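Local coordinates for protein phospho-2-dehydro-3-deoxyheptonate aldolase (Francisella tularensis, PDB 3TQK) that probably catalyses the condensation of phosphoenolpyruvate with D-erythrose 4-phosphate to give DAHP, the first step of chorismate biosynthesis, and binds manganese, at residues L142-P147 and F206-K211; N257-I262 and S290-G295. All blocks are in the same frame, centred on the assembly; numbering follows the deposited sequence.

Contact 1 of 2, residues L142-P147 and F206-K211; sequences LDVITP and FLSTTK
Thr209, on strand 205-209 of a two-stranded antiparallel hairpin, points its side chain at the turn after barrel strand 137-140. Thr209 OG1 sits between the backbone N and the carbonyl carbon (chi1 64°) and donates to Val144 O at 2.7 Å, in the carbonyl plane and on a lone pair. The same torsion puts Thr209 CG2 3.9 Å from Ile145 CG1, where the two side chains cross obliquely. Earlier on the strand, Phe206 meets Val144 tip to tip: Val144 CG1 comes to the ring edge, 4.2 Å from Phe206 CE2, and Val168 of helix 167-173 packs on both side chains. Between these pairs Ser208 OG lies 3.6 Å from Val144 CB. Asp143 OD1 ties the turn, taking Thr146 N on its syn lone pair at 2.9 Å, Ile145 N from above the carboxylate plane (an Asx turn) and Thr146 OG1 as a third donor. Thr146 also packs on Leu207 of the second subunit, placing the contact beside the dimer interface. A water donates to Thr209 OG1 at 2.7 Å and also to Ile145 O. Donating and accepting would fix the hydroxyl's rotation, and hydroxyl and water between them give Val144 O and Ile145 O each a donor.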
ATOM      1  N   LEU A 142       9.671  -0.945   2.364  1.00 24.72           N
ATOM      2  CA  LEU A 142       8.377  -0.876   3.066  1.00 25.54           C
ATOM      3  C   LEU A 142       7.609   0.446   2.901  1.00 25.03           C
ATOM      4  O   LEU A 142       6.368   0.447   2.894  1.00 24.87           O
ATOM      5  CB  LEU A 142       8.638  -1.072   4.564  1.00 26.75           C
ATOM      6  CG  LEU A 142       9.316  -2.372   5.013  1.00 27.77           C
ATOM      7  CD1 LEU A 142       9.975  -2.232   6.386  1.00 29.54           C
ATOM      8  CD2 LEU A 142       8.258  -3.474   4.995  1.00 29.21           C
ATOM      9  N   ASP A 143       8.347   1.561   2.792  1.00 24.21           N
ATOM     10  CA  ASP A 143       7.749   2.906   2.802  1.00 23.57           C
ATOM     11  C   ASP A 143       8.715   3.941   2.214  1.00 22.92           C
ATOM     12  O   ASP A 143       9.770   3.561   1.704  1.00 22.71           O
ATOM     13  CB  ASP A 143       7.337   3.260   4.224  1.00 24.29           C
ATOM     14  CG  ASP A 143       8.522   3.555   5.133  1.00 25.88           C
ATOM     15  OD1 ASP A 143       9.667   3.382   4.718  1.00 29.22           O
ATOM     16  OD2 ASP A 143       8.310   3.993   6.278  1.00 31.61           O
ATOM     17  N   VAL A 144       8.372   5.234   2.263  1.00 22.24           N
ATOM     18  CA  VAL A 144       9.216   6.268   1.637  1.00 21.43           C
ATOM     19  C   VAL A 144      10.237   6.891   2.589  1.00 21.24           C
ATOM     20  O   VAL A 144      10.920   7.856   2.224  1.00 21.65           O
ATOM     21  CB  VAL A 144       8.359   7.400   0.985  1.00 22.28           C
ATOM     22  CG1 VAL A 144       7.431   6.822  -0.086  1.00 21.75           C
ATOM     23  CG2 VAL A 144       7.570   8.200   2.025  1.00 21.46           C
ATOM     24  N   ILE A 145      10.358   6.341   3.797  1.00 20.34           N
ATOM     25  CA  ILE A 145      11.221   6.922   4.826  1.00 19.74           C
ATOM     26  C   ILE A 145      12.422   6.009   5.116  1.00 19.30           C
ATOM     27  O   ILE A 145      13.566   6.455   5.046  1.00 19.18           O
ATOM     28  CB  ILE A 145      10.405   7.249   6.112  1.00 19.93           C
ATOM     29  CG1 ILE A 145       9.406   8.378   5.809  1.00 20.20           C
ATOM     30  CG2 ILE A 145      11.306   7.667   7.247  1.00 19.00           C
ATOM     31  CD1 ILE A 145       8.376   8.673   6.932  1.00 18.14           C
ATOM     32  N   THR A 146      12.169   4.732   5.403  1.00 18.58           N
ATOM     33  CA  THR A 146      13.234   3.811   5.811  1.00 18.61           C
ATOM     34  C   THR A 146      14.313   3.579   4.753  1.00 18.33           C
ATOM     35  O   THR A 146      15.482   3.461   5.098  1.00 19.11           O
ATOM     36  CB  THR A 146      12.683   2.439   6.310  1.00 18.94           C
ATOM     37  OG1 THR A 146      11.906   1.813   5.279  1.00 17.68           O
ATOM     38  CG2 THR A 146      11.802   2.622   7.558  1.00 18.61           C
ATOM     39  N   PRO A 147      13.948   3.537   3.461  1.00 17.64           N
ATOM     40  CA  PRO A 147      14.985   3.218   2.476  1.00 17.44           C
ATOM     41  C   PRO A 147      16.192   4.138   2.424  1.00 18.26           C
ATOM     42  O   PRO A 147      17.280   3.686   2.085  1.00 18.79           O
ATOM     43  CB  PRO A 147      14.229   3.292   1.150  1.00 16.90           C
ATOM     44  CG  PRO A 147      12.832   2.986   1.510  1.00 16.48           C
ATOM     45  CD  PRO A 147      12.626   3.658   2.818  1.00 17.35           C
ATOM     46  N   PHE A 206       6.868  11.710  -7.542  1.00 24.23           N
ATOM     47  CA  PHE A 206       6.145  11.352  -6.318  1.00 23.53           C
ATOM     48  C   PHE A 206       6.777  11.960  -5.081  1.00 23.56           C
ATOM     49  O   PHE A 206       7.923  12.380  -5.113  1.00 23.62           O
ATOM     50  CB  PHE A 206       6.055   9.833  -6.172  1.00 22.70           C
ATOM     51  CG  PHE A 206       7.321   9.164  -5.668  1.00 20.95           C
ATOM     52  CD1 PHE A 206       8.444   9.057  -6.466  1.00 20.88           C
ATOM     53  CD2 PHE A 206       7.355   8.584  -4.417  1.00 19.59           C
ATOM     54  CE1 PHE A 206       9.582   8.415  -6.004  1.00 19.13           C
ATOM     55  CE2 PHE A 206       8.477   7.933  -3.961  1.00 17.16           C
ATOM     56  CZ  PHE A 206       9.593   7.856  -4.756  1.00 18.33           C
ATOM     57  N   LEU A 207       6.012  11.992  -3.994  1.00 23.64           N
ATOM     58  CA  LEU A 207       6.466  12.537  -2.742  1.00 23.21           C
ATOM     59  C   LEU A 207       7.234  11.491  -1.937  1.00 22.52           C
ATOM     60  O   LEU A 207       6.761  10.355  -1.754  1.00 22.71           O
ATOM     61  CB  LEU A 207       5.276  13.062  -1.967  1.00 23.76           C
ATOM     62  CG  LEU A 207       4.496  14.151  -2.709  1.00 25.50           C
ATOM     63  CD1 LEU A 207       3.189  14.458  -1.980  1.00 25.49           C
ATOM     64  CD2 LEU A 207       5.342  15.407  -2.894  1.00 24.22           C
ATOM     65  N   SER A 208       8.429  11.868  -1.486  1.00 22.06           N
ATOM     66  CA  SER A 208       9.294  10.981  -0.719  1.00 21.23           C
ATOM     67  C   SER A 208      10.068  11.827   0.264  1.00 21.13           C
ATOM     68  O   SER A 208       9.667  12.953   0.552  1.00 21.21           O
ATOM     69  CB  SER A 208      10.248  10.211  -1.633  1.00 21.51           C
ATOM     70  OG  SER A 208      10.871   9.129  -0.936  1.00 21.58           O
ATOM     71  N   THR A 209      11.162  11.286   0.792  1.00 20.27           N
ATOM     72  CA  THR A 209      11.948  11.984   1.798  1.00 20.82           C
ATOM     73  C   THR A 209      13.437  11.945   1.452  1.00 21.09           C
ATOM     74  O   THR A 209      13.903  11.016   0.785  1.00 21.09           O
ATOM     75  CB  THR A 209      11.700  11.421   3.244  1.00 20.98           C
ATOM     76  OG1 THR A 209      12.130  10.052   3.328  1.00 19.34           O
ATOM     77  CG2 THR A 209      10.208  11.516   3.621  1.00 19.50           C
ATOM     78  N   THR A 210      14.159  12.971   1.899  1.00 21.65           N
ATOM     79  CA  THR A 210      15.581  13.124   1.638  1.00 21.96           C
ATOM     80  C   THR A 210      16.426  12.523   2.761  1.00 22.34           C
ATOM     81  O   THR A 210      15.925  12.163   3.821  1.00 22.26           O
ATOM     82  CB  THR A 210      15.957  14.609   1.563  1.00 22.81           C
ATOM     83  OG1 THR A 210      15.774  15.187   2.859  1.00 23.44           O
ATOM     84  CG2 THR A 210      15.114  15.364   0.525  1.00 21.94           C
ATOM     85  N   LYS A 211      17.730  12.457   2.546  1.00 23.20           N
ATOM     86  CA  LYS A 211      18.630  11.962   3.590  1.00 23.96           C
ATOM     87  C   LYS A 211      18.704  12.949   4.750  1.00 24.76           C
ATOM     88  O   LYS A 211      19.009  12.561   5.871  1.00 24.94           O
ATOM     89  CB  LYS A 211      20.020  11.654   3.017  1.00 24.35           C
ATOM     90  CG  LYS A 211      20.035  10.359   2.197  1.00 25.20           C
ATOM     91  CD  LYS A 211      21.333  10.172   1.434  1.00 27.53           C
ATOM     92  CE  LYS A 211      21.305   8.917   0.566  1.00 27.09           C
ATOM     93  NZ  LYS A 211      20.301   8.933  -0.535  1.00 25.98           N
TER
HETATM   94  O   HOH W   1      14.050   9.142   5.024  1.00 11.65           O

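Contact 2 of 2, residues N257-I262 and S290-G295; sequences NTKVMI and SNDIFG
Neighbouring strands 260-263 and 293-299 of the (beta/alpha)8 TIM barrel meet here, the link between them including helices 266-269 and 276-289. Three backbone bonds hold them: Val260 N reaches Asp292 O at 3.0 Å, nearly along the C=O axis; Phe294 N donates to Val260 O at 2.9 Å; and Ile262 N meets Gly295 O at 2.9 Å from above the carbonyl plane. Val260 bridges Ile293 but Met261 bridges Gly295, a beta bulge that takes up Phe294. With CG between the backbone N and the carbonyl carbon (chi1 82°), the Phe294 ring reaches back to the partner strand, its edge against Lys259 O. Selenomethionine Met261 is extended until chi3 (-66°) bends CE to within 3.6 Å of Phe294 CE1, on the barrel face where Gly295 has no side chain. The Ile262 and Ile293 side chains cross obliquely, CD1 to CD1 at 3.6 Å, and Ile283 packs on both. Further out, His227 of strand 226-230 stacks edge-to-face on the Phe294 ring, and Ile43 and Ile44 pack against it. Strand 293-299 ends at Glu299 and His266 follows strand 260-263, both manganese ligands, with the Met261 side chain about 13 Å from the metal. Ser290 OG accepts from Asp292 N in an ST turn. The Lys259 chain bends at chi2 past Asn291 O, and a water accepts from Lys259 NZ and donates to Asp292 OD1, 2.9 Å from each.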
ATOM      1  N   ASN A 257      10.490  -8.358 -20.334  1.00 26.45           N
ATOM      2  CA  ASN A 257      11.280  -9.532 -20.704  1.00 26.89           C
ATOM      3  C   ASN A 257      12.107 -10.119 -19.569  1.00 25.74           C
ATOM      4  O   ASN A 257      12.887 -11.047 -19.795  1.00 26.53           O
ATOM      5  CB  ASN A 257      12.190  -9.171 -21.866  1.00 27.81           C
ATOM      6  CG  ASN A 257      11.415  -8.671 -23.069  1.00 29.82           C
ATOM      7  OD1 ASN A 257      11.659  -7.570 -23.559  1.00 32.02           O
ATOM      8  ND2 ASN A 257      10.454  -9.464 -23.529  1.00 32.14           N
ATOM      9  N   THR A 258      11.929  -9.597 -18.357  1.00 24.27           N
ATOM     10  CA  THR A 258      12.603 -10.133 -17.175  1.00 23.34           C
ATOM     11  C   THR A 258      12.013 -11.483 -16.815  1.00 24.06           C
ATOM     12  O   THR A 258      10.883 -11.797 -17.201  1.00 24.66           O
ATOM     13  CB  THR A 258      12.494  -9.193 -15.968  1.00 22.45           C
ATOM     14  OG1 THR A 258      11.113  -8.979 -15.619  1.00 20.92           O
ATOM     15  CG2 THR A 258      13.171  -7.863 -16.276  1.00 21.56           C
ATOM     16  N   LYS A 259      12.780 -12.283 -16.079  1.00 23.93           N
ATOM     17  CA  LYS A 259      12.364 -13.654 -15.761  1.00 24.99           C
ATOM     18  C   LYS A 259      11.660 -13.752 -14.400  1.00 24.29           C
ATOM     19  O   LYS A 259      11.418 -12.739 -13.745  1.00 23.28           O
ATOM     20  CB  LYS A 259      13.562 -14.612 -15.819  1.00 25.65           C
ATOM     21  CG  LYS A 259      14.409 -14.520 -17.072  1.00 26.78           C
ATOM     22  CD  LYS A 259      13.693 -14.915 -18.331  1.00 28.46           C
ATOM     23  CE  LYS A 259      14.725 -15.168 -19.429  1.00 29.24           C
ATOM     24  NZ  LYS A 259      14.121 -15.774 -20.621  1.00 32.22           N
ATOM     25  N   VAL A 260      11.351 -14.982 -13.989  1.00 24.84           N
ATOM     26  CA  VAL A 260      10.519 -15.259 -12.819  1.00 25.00           C
ATOM     27  C   VAL A 260      11.349 -15.768 -11.650  1.00 24.47           C
ATOM     28  O   VAL A 260      12.225 -16.614 -11.826  1.00 24.91           O
ATOM     29  CB  VAL A 260       9.462 -16.340 -13.165  1.00 26.44           C
ATOM     30  CG1 VAL A 260       8.709 -16.786 -11.933  1.00 26.85           C
ATOM     31  CG2 VAL A 260       8.494 -15.824 -14.231  1.00 27.64           C
HETATM   32  N   MSE A 261      11.064 -15.244 -10.464  1.00 23.50           N
HETATM   33  CA  MSE A 261      11.579 -15.776  -9.210  1.00 23.39           C
HETATM   34  C   MSE A 261      10.452 -16.506  -8.469  1.00 24.26           C
HETATM   35  O   MSE A 261       9.300 -16.053  -8.490  1.00 23.92           O
HETATM   36  CB  MSE A 261      12.122 -14.643  -8.333  1.00 22.45           C
HETATM   37  CG  MSE A 261      12.466 -15.069  -6.894  1.00 23.91           C
HETATM   38 SE   MSE A 261      13.246 -13.629  -5.845  1.00 24.74          SE
HETATM   39  CE  MSE A 261      14.951 -13.387  -6.801  1.00 22.49           C
ATOM     40  N   ILE A 262      10.781 -17.612  -7.795  1.00 24.85           N
ATOM     41  CA  ILE A 262       9.788 -18.355  -7.023  1.00 26.39           C
ATOM     42  C   ILE A 262      10.160 -18.454  -5.535  1.00 27.00           C
ATOM     43  O   ILE A 262      11.238 -18.899  -5.176  1.00 27.06           O
ATOM     44  CB  ILE A 262       9.555 -19.767  -7.606  1.00 27.70           C
ATOM     45  CG1 ILE A 262       9.297 -19.679  -9.115  1.00 27.12           C
ATOM     46  CG2 ILE A 262       8.375 -20.449  -6.902  1.00 29.01           C
ATOM     47  CD1 ILE A 262       9.029 -20.993  -9.789  1.00 28.13           C
ATOM     48  N   SER A 290      14.256 -25.206 -18.892  1.00 35.51           N
ATOM     49  CA  SER A 290      13.789 -23.888 -19.283  1.00 33.71           C
ATOM     50  C   SER A 290      14.572 -22.821 -18.510  1.00 31.92           C
ATOM     51  O   SER A 290      14.955 -23.034 -17.364  1.00 31.23           O
ATOM     52  CB  SER A 290      12.291 -23.775 -19.002  1.00 34.11           C
ATOM     53  OG  SER A 290      11.829 -22.445 -19.111  1.00 32.48           O
ATOM     54  N   ASN A 291      14.820 -21.684 -19.158  1.00 30.66           N
ATOM     55  CA  ASN A 291      15.523 -20.576 -18.539  1.00 29.24           C
ATOM     56  C   ASN A 291      14.531 -19.526 -18.000  1.00 28.08           C
ATOM     57  O   ASN A 291      14.933 -18.411 -17.696  1.00 26.94           O
ATOM     58  CB  ASN A 291      16.518 -19.937 -19.535  1.00 28.88           C
ATOM     59  CG  ASN A 291      17.804 -20.777 -19.730  1.00 29.95           C
ATOM     60  OD1 ASN A 291      17.763 -21.998 -19.769  1.00 32.40           O
ATOM     61  ND2 ASN A 291      18.940 -20.105 -19.873  1.00 29.63           N
ATOM     62  N   ASP A 292      13.252 -19.887 -17.874  1.00 28.20           N
ATOM     63  CA  ASP A 292      12.213 -18.950 -17.401  1.00 27.41           C
ATOM     64  C   ASP A 292      12.339 -18.567 -15.925  1.00 26.48           C
ATOM     65  O   ASP A 292      12.042 -17.428 -15.554  1.00 25.15           O
ATOM     66  CB  ASP A 292      10.806 -19.526 -17.607  1.00 28.31           C
ATOM     67  CG  ASP A 292      10.388 -19.584 -19.074  1.00 28.69           C
ATOM     68  OD1 ASP A 292      10.908 -18.812 -19.905  1.00 27.55           O
ATOM     69  OD2 ASP A 292       9.495 -20.392 -19.382  1.00 27.73           O
ATOM     70  N   ILE A 293      12.713 -19.536 -15.090  1.00 26.92           N
ATOM     71  CA  ILE A 293      12.939 -19.296 -13.671  1.00 26.19           C
ATOM     72  C   ILE A 293      14.391 -18.883 -13.522  1.00 25.59           C
ATOM     73  O   ILE A 293      15.287 -19.608 -13.958  1.00 26.14           O
ATOM     74  CB  ILE A 293      12.665 -20.555 -12.816  1.00 27.24           C
ATOM     75  CG1 ILE A 293      11.212 -21.029 -12.981  1.00 28.10           C
ATOM     76  CG2 ILE A 293      12.955 -20.274 -11.347  1.00 26.10           C
ATOM     77  CD1 ILE A 293      10.920 -22.458 -12.445  1.00 26.51           C
ATOM     78  N   PHE A 294      14.625 -17.706 -12.946  1.00 24.64           N
ATOM     79  CA  PHE A 294      15.991 -17.244 -12.669  1.00 24.20           C
ATOM     80  C   PHE A 294      16.397 -17.344 -11.215  1.00 24.26           C
ATOM     81  O   PHE A 294      17.596 -17.314 -10.913  1.00 24.61           O
ATOM     82  CB  PHE A 294      16.199 -15.795 -13.121  1.00 23.31           C
ATOM     83  CG  PHE A 294      15.701 -14.758 -12.140  1.00 22.65           C
ATOM     84  CD1 PHE A 294      16.501 -14.326 -11.090  1.00 21.65           C
ATOM     85  CD2 PHE A 294      14.443 -14.186 -12.294  1.00 23.06           C
ATOM     86  CE1 PHE A 294      16.058 -13.369 -10.206  1.00 20.58           C
ATOM     87  CE2 PHE A 294      13.985 -13.219 -11.407  1.00 22.68           C
ATOM     88  CZ  PHE A 294      14.800 -12.814 -10.357  1.00 22.07           C
ATOM     89  N   GLY A 295      15.422 -17.429 -10.311  1.00 24.63           N
ATOM     90  CA  GLY A 295      15.705 -17.309  -8.878  1.00 24.24           C
ATOM     91  C   GLY A 295      14.684 -17.970  -7.969  1.00 24.70           C
ATOM     92  O   GLY A 295      13.564 -18.279  -8.386  1.00 24.32           O
TER
HETATM   93  O   HOH W   2      13.674 -18.622 -20.780  1.00 20.72           O

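How the contacts relate
Both contacts are largely buried, but at different levels of the fold. Contact 2 belongs to the barrel wall itself, joining its last two strands by a backbone ladder with apolar side chains packed around it; only its outer end, with a water-bridged lysine and aspartate, is polar and more open. Contact 1 joins a loop after the third barrel strand to a hairpin outside the barrel, through a threonine hydroxyl and a water bonded to backbone carbonyls, with some apolar packing, on a turn braced from within by an aspartate. It adjoins the second subunit, whereas no other chain of the assembly touches contact 2. The centres of contacts 1 and 2 lie about 29 Å apart, and they share no strand or helix.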